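Local coordinates for 2L protein (Yaba-like disease virus, PDB 3IT8) that adopts an MHC class I-like fold and probably binds and neutralises the host cytokine tumour necrosis factor, at residues Gly19-His24 against Leu29-Ser34; Ile33-Glu38 against Phe68-Met73; Pro57-Asn62 against Leu168-Met173; Gly108-Glu111 against Pro116-Arg119. All coordinates share one frame; numbering follows the deposited sequence.

Following the chain from its N terminus, contact 1 closes first, a tight hairpin between strands 18-25 and 28-36. Contact 2 opens on the tail of that hairpin, sharing Ile33 and Ser34, and closes on helix 61-82, so the strand next to the sheet edge is joined to helix 61-82. Before contact 2 closes, contact 3 has opened at 57-62; the two therefore cross. Contact 3 closes only at 168-173, near the end of helix 148-174, and its long loop encloses contact 4, the hairpin of strands 103-112 and 115-121. Contacts 1 and 4 belong to opposite halves of one eight-stranded antiparallel sheet, while Asp23 of contact 1 meets Tyr170 of contact 3.

Contact 1: Gly19-His24 against Leu29-Ser34; sequences GVFYDH and LVTKIS. With NAG (2-acetamido-2-deoxy-beta-D-glucopyranose), chain M.
Phe21 and Ile33 form the first of two hydrogen-bonded pairs in this antiparallel hairpin. The N of Phe21 reaches the O of Ile33 at 2.7 Å, and the N of Ile33 returns to the O of Phe21 at 3.0 Å. Asp23 N bonds to Thr31 O in the same way. The other side of that pair is distorted: Asp23 O takes Val30 N at 2.7 Å and, more weakly, Thr31 N, so two residues face one and the register slips before His24. This is a classic beta bulge.

Apolar contacts split between the two faces. With Phe21 lie Ile33, Asp23 and Thr31; the CB atoms of Phe21 and Ile33 are 4.0 Å apart, and Phe21 also meets the rings of Tyr5, Tyr7 and Tyr64. Among the residues of the other face, Leu29 bends its CD1 over the His24 ring, a CH-pi contact 4.0 Å from the centroid. The same methyl comes to the edge of the Tyr22 ring. Lys32 has its CG anti to the backbone N (chi1 177°) and is extended beyond, which lays its methylenes alongside Tyr22, CG being 3.7 Å from CE2.

NAG O6 comes near Tyr22 CE1, at an oblique angle to the ring. This glycan also bonds to Lys4.

On the face shared with Phe21, Asp23 OD2 is hydrogen-bonded to the hydroxyls of Tyr64 and Tyr170. Burial alone would disfavour a charge on Asp23, but hydroxyls donating to OD2 would probably offset that cost, while on the opposite face the Tyr22 ring meets the sugar.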
loop_
_atom_site.group_PDB
_atom_site.type_symbol
_atom_site.label_atom_id
_atom_site.label_comp_id
_atom_site.label_asym_id
_atom_site.label_seq_id
_atom_site.Cartn_x
_atom_site.Cartn_y
_atom_site.Cartn_z
ATOM N N GLY D 19 -1.550 -1.566 53.066
ATOM C CA GLY D 19 -1.415 -1.550 51.626
ATOM C C GLY D 19 -0.106 -0.925 51.183
ATOM O O GLY D 19 0.327 0.099 51.696
ATOM N N VAL D 20 0.546 -1.562 50.228
ATOM C CA VAL D 20 1.790 -1.045 49.684
ATOM C C VAL D 20 1.804 -1.254 48.198
ATOM O O VAL D 20 1.121 -2.132 47.653
ATOM C CB VAL D 20 3.043 -1.755 50.219
ATOM C CG1 VAL D 20 3.445 -1.162 51.540
ATOM C CG2 VAL D 20 2.781 -3.244 50.343
ATOM N N PHE D 21 2.611 -0.435 47.550
ATOM C CA PHE D 21 2.785 -0.504 46.120
ATOM C C PHE D 21 4.252 -0.276 45.799
ATOM O O PHE D 21 4.891 0.606 46.364
ATOM C CB PHE D 21 1.964 0.563 45.425
ATOM C CG PHE D 21 2.333 0.725 43.996
ATOM C CD1 PHE D 21 1.899 -0.197 43.048
ATOM C CD2 PHE D 21 3.187 1.757 43.600
ATOM C CE1 PHE D 21 2.314 -0.100 41.727
ATOM C CE2 PHE D 21 3.607 1.866 42.285
ATOM C CZ PHE D 21 3.172 0.935 41.343
ATOM N N TYR D 22 4.786 -1.079 44.888
ATOM C CA TYR D 22 6.175 -0.928 44.486
ATOM C C TYR D 22 6.266 -0.861 42.979
ATOM O O TYR D 22 5.605 -1.615 42.273
ATOM C CB TYR D 22 7.041 -2.099 44.975
ATOM C CG TYR D 22 7.217 -2.180 46.472
ATOM C CD1 TYR D 22 6.528 -3.136 47.221
ATOM C CD2 TYR D 22 8.064 -1.297 47.145
ATOM C CE1 TYR D 22 6.680 -3.213 48.603
ATOM C CE2 TYR D 22 8.220 -1.363 48.530
ATOM C CZ TYR D 22 7.527 -2.326 49.251
ATOM O OH TYR D 22 7.697 -2.428 50.616
ATOM N N ASP D 23 7.087 0.063 42.497
ATOM C CA ASP D 23 7.343 0.245 41.074
ATOM C C ASP D 23 8.834 -0.076 40.888
ATOM O O ASP D 23 9.700 0.640 41.394
ATOM C CB ASP D 23 7.077 1.691 40.677
ATOM C CG ASP D 23 7.219 1.921 39.187
ATOM O OD1 ASP D 23 8.036 1.233 38.550
ATOM O OD2 ASP D 23 6.529 2.807 38.643
ATOM N N HIS D 24 9.140 -1.154 40.178
ATOM C CA HIS D 24 10.533 -1.544 39.955
ATOM C C HIS D 24 10.930 -1.584 38.485
ATOM O O HIS D 24 10.279 -2.250 37.667
ATOM C CB HIS D 24 10.806 -2.925 40.543
ATOM C CG HIS D 24 10.905 -2.947 42.031
ATOM N ND1 HIS D 24 11.996 -2.455 42.709
ATOM C CD2 HIS D 24 10.068 -3.442 42.973
ATOM C CE1 HIS D 24 11.832 -2.648 44.004
ATOM N NE2 HIS D 24 10.669 -3.246 44.190
ATOM N N LEU D 29 14.307 0.257 42.580
ATOM C CA LEU D 29 13.056 0.757 43.110
ATOM C C LEU D 29 12.816 2.155 42.529
ATOM O O LEU D 29 13.694 3.005 42.545
ATOM C CB LEU D 29 13.114 0.812 44.634
ATOM C CG LEU D 29 11.884 1.457 45.270
ATOM C CD1 LEU D 29 10.637 0.641 44.905
ATOM C CD2 LEU D 29 12.078 1.563 46.786
ATOM N N VAL D 30 11.625 2.389 42.003
ATOM C CA VAL D 30 11.309 3.685 41.435
ATOM C C VAL D 30 10.297 4.442 42.293
ATOM O O VAL D 30 10.405 5.657 42.465
ATOM C CB VAL D 30 10.723 3.536 40.033
ATOM C CG1 VAL D 30 10.357 4.897 39.473
ATOM C CG2 VAL D 30 11.711 2.846 39.141
ATOM N N THR D 31 9.313 3.721 42.827
ATOM C CA THR D 31 8.285 4.330 43.652
ATOM C C THR D 31 7.746 3.388 44.697
ATOM O O THR D 31 7.551 2.205 44.425
ATOM C CB THR D 31 7.096 4.759 42.807
ATOM O OG1 THR D 31 7.486 5.828 41.955
ATOM C CG2 THR D 31 5.959 5.218 43.668
ATOM N N LYS D 32 7.516 3.915 45.895
ATOM C CA LYS D 32 6.913 3.130 46.956
ATOM C C LYS D 32 5.757 3.948 47.473
ATOM O O LYS D 32 5.888 5.157 47.689
ATOM C CB LYS D 32 7.864 2.860 48.111
ATOM C CG LYS D 32 7.175 2.094 49.226
ATOM C CD LYS D 32 8.069 1.868 50.424
ATOM C CE LYS D 32 7.319 1.150 51.521
ATOM N NZ LYS D 32 8.144 1.017 52.751
ATOM N N ILE D 33 4.619 3.292 47.646
ATOM C CA ILE D 33 3.430 3.949 48.156
ATOM C C ILE D 33 2.796 3.055 49.207
ATOM O O ILE D 33 2.763 1.832 49.055
ATOM C CB ILE D 33 2.415 4.211 47.028
ATOM C CG1 ILE D 33 2.965 5.282 46.078
ATOM C CG2 ILE D 33 1.057 4.633 47.628
ATOM C CD1 ILE D 33 2.119 5.467 44.823
ATOM N N SER D 34 2.322 3.654 50.291
ATOM C CA SER D 34 1.677 2.880 51.342
ATOM C C SER D 34 0.421 3.592 51.822
ATOM O O SER D 34 0.316 4.818 51.744
ATOM C CB SER D 34 2.643 2.635 52.492
ATOM O OG SER D 34 3.294 3.830 52.837
HETATM C C1 NAG M . 5.066 -7.776 46.408
HETATM C C2 NAG M . 6.020 -8.971 46.328
HETATM C C3 NAG M . 5.891 -9.824 47.607
HETATM C C4 NAG M . 6.175 -8.955 48.842
HETATM C C5 NAG M . 5.185 -7.777 48.808
HETATM C C6 NAG M . 5.344 -6.821 49.976
HETATM C C7 NAG M . 6.457 -9.656 44.055
HETATM C C8 NAG M . 6.336 -10.763 43.028
HETATM N N2 NAG M . 5.705 -9.756 45.150
HETATM O O3 NAG M . 6.795 -10.919 47.569
HETATM O O4 NAG M . 6.042 -9.718 50.053
HETATM O O5 NAG M . 5.360 -7.012 47.583
HETATM O O6 NAG M . 6.451 -5.950 49.790
HETATM O O7 NAG M . 7.223 -8.720 43.851
#

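Contact 2: Ile33-Glu38 against Phe68-Met73; sequences ISYNHE and FWYSLM
Tyr35 and Tyr70 have the nearest CA atoms of the two segments, 7.7 Å apart, a spacing bridged by side chains alone. Tyr35 sits near the end of strand 28-36, just before the chain turns at His37. Tyr70 belongs to a regular helical turn, in which Met73 N bonds back to Trp69 O.

The two tyrosine rings stack face to face, with centroids 3.8 Å apart and planes only 11° from parallel. The side chains nevertheless run at about a right angle to each other. Tyr70 CE2 lies over the centre of the Tyr35 ring, 3.5 Å from its CE1, while Tyr35 CD1 falls toward the rim of the Tyr70 face. With CG anti to the backbone N in both (chi1 -174° and 171°), each ring is carried out from its own backbone to meet the other between them. Tyr35 also sets its CB over the Tyr70 face, 4.1 Å from the centroid.

Tyr70 OH lies above the CD2-CE2 side of the Tyr35 ring, 3.5 Å from CD2, and bonds to Tyr17 O, which fixes the ring's outer end. His37 flanks the pair: its CE1 lies in the Tyr35 plane, at the ring edge, and its NE2 bonds to Asp18.

Two helices, 61-82 and 148-174, over one antiparallel sheet make an MHC class I-like platform, and this stack pins the first of them to the end of strand 28-36, close to the sheet margin formed by strand 41-47.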
loop_
_atom_site.group_PDB
_atom_site.type_symbol
_atom_site.label_atom_id
_atom_site.label_comp_id
_atom_site.label_asym_id
_atom_site.label_seq_id
_atom_site.Cartn_x
_atom_site.Cartn_y
_atom_site.Cartn_z
ATOM N N ILE D 33 4.619 3.292 47.646
ATOM C CA ILE D 33 3.430 3.949 48.156
ATOM C C ILE D 33 2.796 3.055 49.207
ATOM O O ILE D 33 2.763 1.832 49.055
ATOM C CB ILE D 33 2.415 4.211 47.028
ATOM C CG1 ILE D 33 2.965 5.282 46.078
ATOM C CG2 ILE D 33 1.057 4.633 47.628
ATOM C CD1 ILE D 33 2.119 5.467 44.823
ATOM N N SER D 34 2.322 3.654 50.291
ATOM C CA SER D 34 1.677 2.880 51.342
ATOM C C SER D 34 0.421 3.592 51.822
ATOM O O SER D 34 0.316 4.818 51.744
ATOM C CB SER D 34 2.643 2.635 52.492
ATOM O OG SER D 34 3.294 3.830 52.837
ATOM N N TYR D 35 -0.540 2.804 52.287
ATOM C CA TYR D 35 -1.808 3.326 52.748
ATOM C C TYR D 35 -1.677 3.958 54.119
ATOM O O TYR D 35 -1.282 3.290 55.065
ATOM C CB TYR D 35 -2.830 2.203 52.799
ATOM C CG TYR D 35 -4.206 2.686 53.131
ATOM C CD1 TYR D 35 -4.939 3.425 52.213
ATOM C CD2 TYR D 35 -4.781 2.408 54.372
ATOM C CE1 TYR D 35 -6.222 3.876 52.519
ATOM C CE2 TYR D 35 -6.068 2.854 54.689
ATOM C CZ TYR D 35 -6.781 3.585 53.758
ATOM O OH TYR D 35 -8.052 4.020 54.060
ATOM N N ASN D 36 -1.999 5.248 54.213
ATOM C CA ASN D 36 -1.946 6.001 55.462
ATOM C C ASN D 36 -3.270 5.814 56.222
ATOM O O ASN D 36 -4.321 6.293 55.776
ATOM C CB ASN D 36 -1.750 7.469 55.140
ATOM C CG ASN D 36 -1.652 8.305 56.365
ATOM O OD1 ASN D 36 -2.520 8.258 57.226
ATOM N ND2 ASN D 36 -0.595 9.090 56.460
ATOM N N HIS D 37 -3.232 5.132 57.364
ATOM C CA HIS D 37 -4.446 4.880 58.141
ATOM C C HIS D 37 -5.093 6.087 58.790
ATOM O O HIS D 37 -6.308 6.115 59.013
ATOM C CB HIS D 37 -4.167 3.823 59.183
ATOM C CG HIS D 37 -4.017 2.461 58.601
ATOM N ND1 HIS D 37 -5.101 1.700 58.211
ATOM C CD2 HIS D 37 -2.915 1.751 58.270
ATOM C CE1 HIS D 37 -4.669 0.578 57.661
ATOM N NE2 HIS D 37 -3.347 0.585 57.684
ATOM N N GLU D 38 -4.278 7.084 59.100
ATOM C CA GLU D 38 -4.775 8.308 59.685
ATOM C C GLU D 38 -5.562 9.040 58.592
ATOM O O GLU D 38 -6.740 9.307 58.767
ATOM C CB GLU D 38 -3.595 9.153 60.150
ATOM C CG GLU D 38 -3.910 10.146 61.248
ATOM C CD GLU D 38 -2.672 10.894 61.720
ATOM O OE1 GLU D 38 -2.101 11.668 60.919
ATOM O OE2 GLU D 38 -2.264 10.703 62.887
ATOM N N PHE D 68 -7.639 3.507 44.336
ATOM C CA PHE D 68 -8.583 2.616 43.662
ATOM C C PHE D 68 -8.273 1.157 43.962
ATOM O O PHE D 68 -9.132 0.413 44.435
ATOM C CB PHE D 68 -8.553 2.825 42.158
ATOM C CG PHE D 68 -9.251 1.740 41.392
ATOM C CD1 PHE D 68 -10.623 1.788 41.190
ATOM C CD2 PHE D 68 -8.531 0.642 40.895
ATOM C CE1 PHE D 68 -11.283 0.771 40.510
ATOM C CE2 PHE D 68 -9.182 -0.387 40.213
ATOM C CZ PHE D 68 -10.569 -0.320 40.019
ATOM N N TRP D 69 -7.039 0.749 43.689
ATOM C CA TRP D 69 -6.638 -0.628 43.917
ATOM C C TRP D 69 -6.660 -1.042 45.384
ATOM O O TRP D 69 -7.174 -2.106 45.738
ATOM C CB TRP D 69 -5.250 -0.872 43.322
ATOM C CG TRP D 69 -5.260 -0.916 41.822
ATOM C CD1 TRP D 69 -4.634 -0.052 40.963
ATOM C CD2 TRP D 69 -5.974 -1.853 40.999
ATOM N NE1 TRP D 69 -4.915 -0.389 39.661
ATOM C CE2 TRP D 69 -5.734 -1.491 39.650
ATOM C CE3 TRP D 69 -6.795 -2.965 41.270
ATOM C CZ2 TRP D 69 -6.288 -2.206 38.569
ATOM C CZ3 TRP D 69 -7.344 -3.673 40.196
ATOM C CH2 TRP D 69 -7.085 -3.287 38.863
ATOM N N TYR D 70 -6.102 -0.214 46.251
ATOM C CA TYR D 70 -6.097 -0.553 47.663
ATOM C C TYR D 70 -7.507 -0.918 48.112
ATOM O O TYR D 70 -7.751 -1.975 48.688
ATOM C CB TYR D 70 -5.606 0.620 48.502
ATOM C CG TYR D 70 -5.808 0.369 49.968
ATOM C CD1 TYR D 70 -4.944 -0.465 50.674
ATOM C CD2 TYR D 70 -6.914 0.895 50.634
ATOM C CE1 TYR D 70 -5.172 -0.775 52.006
ATOM C CE2 TYR D 70 -7.164 0.595 51.959
ATOM C CZ TYR D 70 -6.285 -0.247 52.643
ATOM O OH TYR D 70 -6.512 -0.586 53.958
ATOM N N SER D 71 -8.436 -0.017 47.842
ATOM C CA SER D 71 -9.814 -0.222 48.227
ATOM C C SER D 71 -10.444 -1.479 47.616
ATOM O O SER D 71 -11.031 -2.292 48.323
ATOM C CB SER D 71 -10.627 1.008 47.848
ATOM O OG SER D 71 -11.997 0.760 48.071
ATOM N N LEU D 72 -10.316 -1.636 46.304
ATOM C CA LEU D 72 -10.902 -2.775 45.628
ATOM C C LEU D 72 -10.237 -4.070 46.036
ATOM O O LEU D 72 -10.872 -5.109 46.049
ATOM C CB LEU D 72 -10.815 -2.590 44.114
ATOM C CG LEU D 72 -11.428 -3.730 43.307
ATOM C CD1 LEU D 72 -12.860 -4.003 43.746
ATOM C CD2 LEU D 72 -11.361 -3.366 41.846
ATOM N N MET D 73 -8.953 -4.022 46.359
ATOM C CA MET D 73 -8.246 -5.231 46.774
ATOM C C MET D 73 -8.627 -5.571 48.202
ATOM O O MET D 73 -8.726 -6.729 48.578
ATOM C CB MET D 73 -6.747 -5.033 46.673
ATOM C CG MET D 73 -6.289 -4.903 45.258
ATOM S SD MET D 73 -4.524 -4.884 45.118
ATOM C CE MET D 73 -4.161 -6.526 45.744
#

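Contact 3: Pro57-Asn62 against Leu168-Met173; sequences PHTPGN and LDYQKM
Asp169 meets Pro57 first: its OD2 lies 3.6 Å from Pro57 CD, the two side chains crossing at about a right angle. Leu168, just before it, packs on a chain of another protein. The same Asp169 oxygen is at the edge of the His58 ring, near its plane and 4.3 Å from CD2. The His58 NE2 is farther off, and its ND1 bonds to an aromatic side chain of another protein's chain.

Tyr170 comes next and is buried. Its CG is anti to the carbonyl carbon (chi1 -76°), and the ring runs out until OH is 3.4 Å from Thr59 CG2. Thr59 OG1 stands 3.3 Å from this hydroxyl, a possible but long hydrogen bond that competes with one to Ser56. The hydroxyl also bonds to Asp23 and to the Tyr5 hydroxyl, while Phe51 stacks on the ring.

Farther along, Gln171 and Lys172 pack on the same partner chain as Leu168, which places this turn of the helix at an intermolecular surface.

The contact joins the loop entering helix 61-82 to the last turns of helix 148-174. Two helices drawn together at one end above a tyrosine-rich sheet recall the closed end of an MHC class I groove.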
loop_
_atom_site.group_PDB
_atom_site.type_symbol
_atom_site.label_atom_id
_atom_site.label_comp_id
_atom_site.label_asym_id
_atom_site.label_seq_id
_atom_site.Cartn_x
_atom_site.Cartn_y
_atom_site.Cartn_z
ATOM N N PRO D 57 4.435 9.706 30.471
ATOM C CA PRO D 57 3.007 9.816 30.157
ATOM C C PRO D 57 2.203 8.539 30.346
ATOM O O PRO D 57 1.004 8.596 30.585
ATOM C CB PRO D 57 3.006 10.237 28.690
ATOM C CG PRO D 57 4.249 11.024 28.579
ATOM C CD PRO D 57 5.246 10.197 29.345
ATOM N N HIS D 58 2.857 7.390 30.235
ATOM C CA HIS D 58 2.156 6.127 30.341
ATOM C C HIS D 58 2.225 5.445 31.685
ATOM O O HIS D 58 1.785 4.309 31.828
ATOM C CB HIS D 58 2.624 5.210 29.218
ATOM C CG HIS D 58 2.288 5.737 27.859
ATOM N ND1 HIS D 58 0.992 5.802 27.388
ATOM C CD2 HIS D 58 3.065 6.289 26.897
ATOM C CE1 HIS D 58 0.988 6.371 26.196
ATOM N NE2 HIS D 58 2.233 6.678 25.875
ATOM N N THR D 59 2.787 6.136 32.671
ATOM C CA THR D 59 2.828 5.599 34.019
ATOM C C THR D 59 1.490 6.091 34.552
ATOM O O THR D 59 1.195 7.274 34.461
ATOM C CB THR D 59 3.962 6.207 34.844
ATOM O OG1 THR D 59 5.219 5.866 34.249
ATOM C CG2 THR D 59 3.928 5.666 36.260
ATOM N N PRO D 60 0.651 5.187 35.086
ATOM C CA PRO D 60 -0.673 5.528 35.632
ATOM C C PRO D 60 -0.707 6.750 36.560
ATOM O O PRO D 60 0.190 6.942 37.394
ATOM C CB PRO D 60 -1.083 4.253 36.360
ATOM C CG PRO D 60 -0.384 3.172 35.587
ATOM C CD PRO D 60 0.971 3.767 35.325
ATOM N N GLY D 61 -1.750 7.565 36.418
ATOM C CA GLY D 61 -1.896 8.751 37.246
ATOM C C GLY D 61 -2.540 8.434 38.582
ATOM O O GLY D 61 -2.854 7.275 38.851
ATOM N N ASN D 62 -2.743 9.449 39.419
ATOM C CA ASN D 62 -3.343 9.253 40.744
ATOM C C ASN D 62 -2.463 8.309 41.532
ATOM O O ASN D 62 -2.956 7.360 42.138
ATOM C CB ASN D 62 -4.724 8.616 40.644
ATOM C CG ASN D 62 -5.585 9.260 39.601
ATOM O OD1 ASN D 62 -5.152 10.171 38.902
ATOM N ND2 ASN D 62 -6.816 8.786 39.477
ATOM N N LEU D 168 9.651 2.151 28.075
ATOM C CA LEU D 168 10.617 2.873 27.253
ATOM C C LEU D 168 10.983 4.239 27.842
ATOM O O LEU D 168 12.104 4.717 27.665
ATOM C CB LEU D 168 10.092 3.024 25.820
ATOM C CG LEU D 168 9.908 1.708 25.036
ATOM C CD1 LEU D 168 9.417 2.009 23.647
ATOM C CD2 LEU D 168 11.215 0.926 24.969
ATOM N N ASP D 169 10.047 4.866 28.547
ATOM C CA ASP D 169 10.335 6.150 29.172
ATOM C C ASP D 169 11.261 5.936 30.373
ATOM O O ASP D 169 12.156 6.746 30.633
ATOM C CB ASP D 169 9.048 6.840 29.627
ATOM C CG ASP D 169 8.208 7.341 28.465
ATOM O OD1 ASP D 169 8.793 7.924 27.523
ATOM O OD2 ASP D 169 6.964 7.165 28.502
ATOM N N TYR D 170 11.046 4.845 31.104
ATOM C CA TYR D 170 11.885 4.548 32.253
ATOM C C TYR D 170 13.312 4.363 31.767
ATOM O O TYR D 170 14.258 4.937 32.325
ATOM C CB TYR D 170 11.428 3.269 32.960
ATOM C CG TYR D 170 10.181 3.419 33.817
ATOM C CD1 TYR D 170 8.926 3.587 33.239
ATOM C CD2 TYR D 170 10.252 3.359 35.207
ATOM C CE1 TYR D 170 7.776 3.684 34.021
ATOM C CE2 TYR D 170 9.105 3.456 35.993
ATOM C CZ TYR D 170 7.875 3.614 35.388
ATOM O OH TYR D 170 6.732 3.676 36.143
ATOM N N GLN D 171 13.458 3.559 30.717
ATOM C CA GLN D 171 14.757 3.275 30.151
ATOM C C GLN D 171 15.513 4.553 29.829
ATOM O O GLN D 171 16.686 4.676 30.170
ATOM C CB GLN D 171 14.611 2.428 28.904
ATOM C CG GLN D 171 15.927 2.120 28.266
ATOM C CD GLN D 171 15.795 1.156 27.122
ATOM O OE1 GLN D 171 14.986 1.363 26.205
ATOM N NE2 GLN D 171 16.592 0.084 27.158
ATOM N N LYS D 172 14.847 5.505 29.178
ATOM C CA LYS D 172 15.479 6.782 28.834
ATOM C C LYS D 172 16.031 7.498 30.058
ATOM O O LYS D 172 17.189 7.910 30.077
ATOM C CB LYS D 172 14.493 7.728 28.155
ATOM C CG LYS D 172 14.233 7.439 26.713
ATOM C CD LYS D 172 13.446 8.570 26.082
ATOM C CE LYS D 172 13.181 8.293 24.594
ATOM N NZ LYS D 172 12.576 9.451 23.867
ATOM N N MET D 173 15.197 7.654 31.080
ATOM C CA MET D 173 15.620 8.345 32.284
ATOM C C MET D 173 16.561 7.542 33.149
ATOM O O MET D 173 17.183 8.085 34.042
ATOM C CB MET D 173 14.402 8.757 33.094
ATOM C CG MET D 173 13.531 9.747 32.357
ATOM S SD MET D 173 12.061 10.274 33.245
ATOM C CE MET D 173 10.876 9.150 32.647
#

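Contact 4: Gly108-Glu111 against Pro116-Arg119; sequences GYVE and PLAR
Val110 O is gripped by two amides of the facing strand, Leu117 N at 2.9 Å and Ala118 N at 3.1 Å, both approaching in the plane of its carbonyl. In return Val110 N gives a nearly straight bond to Ala118 O, 2.7 Å long with 169° at the hydrogen. Leu117 and Ala118 thus share one opposing residue, a classic beta bulge in the hairpin of strands 103-112 and 115-121. Leu117 turns its side chain toward strand 103-112, and its CD2 comes 4.2 Å from Val110 CG1. Val110 and Ala118 share a face that Phe127 packs against, in the half of the MHC-like sheet that ends at strand 126-129.

On the other face Tyr109 sets its CB 3.8 Å from Arg119 CA. Its CG stands between the backbone N and the carbonyl carbon (chi1 61°), which turns the ring away from strand 115-121. Glu111 CB rests on Pro116 CA at 3.9 Å, and its OE1 lies in plane at the Tyr109 ring edge, bonded to Tyr243 of the Ig-like region. Arg119 stretches out along the same face, where its NH2 forms a salt bridge with Glu247 and bonds to Asn242 O.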
loop_
_atom_site.group_PDB
_atom_site.type_symbol
_atom_site.label_atom_id
_atom_site.label_comp_id
_atom_site.label_asym_id
_atom_site.label_seq_id
_atom_site.Cartn_x
_atom_site.Cartn_y
_atom_site.Cartn_z
ATOM N N GLY D 108 -0.331 -9.684 34.041
ATOM C CA GLY D 108 -1.177 -9.069 35.039
ATOM C C GLY D 108 -1.912 -10.205 35.698
ATOM O O GLY D 108 -2.801 -10.797 35.091
ATOM N N TYR D 109 -1.529 -10.538 36.922
ATOM C CA TYR D 109 -2.186 -11.613 37.637
ATOM C C TYR D 109 -2.335 -11.289 39.113
ATOM O O TYR D 109 -1.716 -10.355 39.625
ATOM C CB TYR D 109 -1.409 -12.903 37.450
ATOM C CG TYR D 109 0.005 -12.854 37.970
ATOM C CD1 TYR D 109 0.299 -13.172 39.302
ATOM C CD2 TYR D 109 1.069 -12.570 37.110
ATOM C CE1 TYR D 109 1.613 -13.224 39.753
ATOM C CE2 TYR D 109 2.392 -12.614 37.554
ATOM C CZ TYR D 109 2.656 -12.945 38.870
ATOM O OH TYR D 109 3.962 -13.026 39.293
ATOM N N VAL D 110 -3.175 -12.065 39.788
ATOM C CA VAL D 110 -3.435 -11.870 41.197
ATOM C C VAL D 110 -2.954 -13.093 41.939
ATOM O O VAL D 110 -3.343 -14.199 41.597
ATOM C CB VAL D 110 -4.955 -11.691 41.443
ATOM C CG1 VAL D 110 -5.270 -11.761 42.934
ATOM C CG2 VAL D 110 -5.413 -10.361 40.878
ATOM N N GLU D 111 -2.088 -12.905 42.930
ATOM C CA GLU D 111 -1.629 -14.028 43.734
ATOM C C GLU D 111 -2.001 -13.808 45.201
ATOM O O GLU D 111 -2.268 -12.688 45.637
ATOM C CB GLU D 111 -0.130 -14.262 43.591
ATOM C CG GLU D 111 0.716 -13.074 43.883
ATOM C CD GLU D 111 2.190 -13.385 43.746
ATOM O OE1 GLU D 111 2.556 -14.130 42.799
ATOM O OE2 GLU D 111 2.984 -12.873 44.576
ATOM N N PRO D 116 -0.298 -18.406 43.451
ATOM C CA PRO D 116 -0.991 -17.813 42.303
ATOM C C PRO D 116 -2.470 -18.124 42.301
ATOM O O PRO D 116 -2.874 -19.250 42.577
ATOM C CB PRO D 116 -0.270 -18.419 41.108
ATOM C CG PRO D 116 0.233 -19.714 41.642
ATOM C CD PRO D 116 0.760 -19.315 42.991
ATOM N N LEU D 117 -3.272 -17.116 41.976
ATOM C CA LEU D 117 -4.720 -17.252 41.967
ATOM C C LEU D 117 -5.309 -17.157 40.553
ATOM O O LEU D 117 -5.734 -18.163 39.984
ATOM C CB LEU D 117 -5.318 -16.178 42.876
ATOM C CG LEU D 117 -6.753 -16.372 43.317
ATOM C CD1 LEU D 117 -6.884 -17.737 43.962
ATOM C CD2 LEU D 117 -7.140 -15.279 44.282
ATOM N N ALA D 118 -5.331 -15.956 39.984
ATOM C CA ALA D 118 -5.883 -15.758 38.642
ATOM C C ALA D 118 -5.054 -14.832 37.777
ATOM O O ALA D 118 -4.484 -13.852 38.249
ATOM C CB ALA D 118 -7.302 -15.219 38.725
ATOM N N ARG D 119 -5.035 -15.141 36.490
ATOM C CA ARG D 119 -4.280 -14.394 35.483
ATOM C C ARG D 119 -5.246 -13.666 34.550
ATOM O O ARG D 119 -6.240 -14.234 34.113
ATOM C CB ARG D 119 -3.415 -15.394 34.710
ATOM C CG ARG D 119 -2.785 -14.893 33.447
ATOM C CD ARG D 119 -2.042 -16.027 32.740
ATOM N NE ARG D 119 -0.849 -16.456 33.456
ATOM C CZ ARG D 119 -0.739 -17.602 34.116
ATOM N NH1 ARG D 119 -1.761 -18.445 34.150
ATOM N NH2 ARG D 119 0.393 -17.901 34.744
#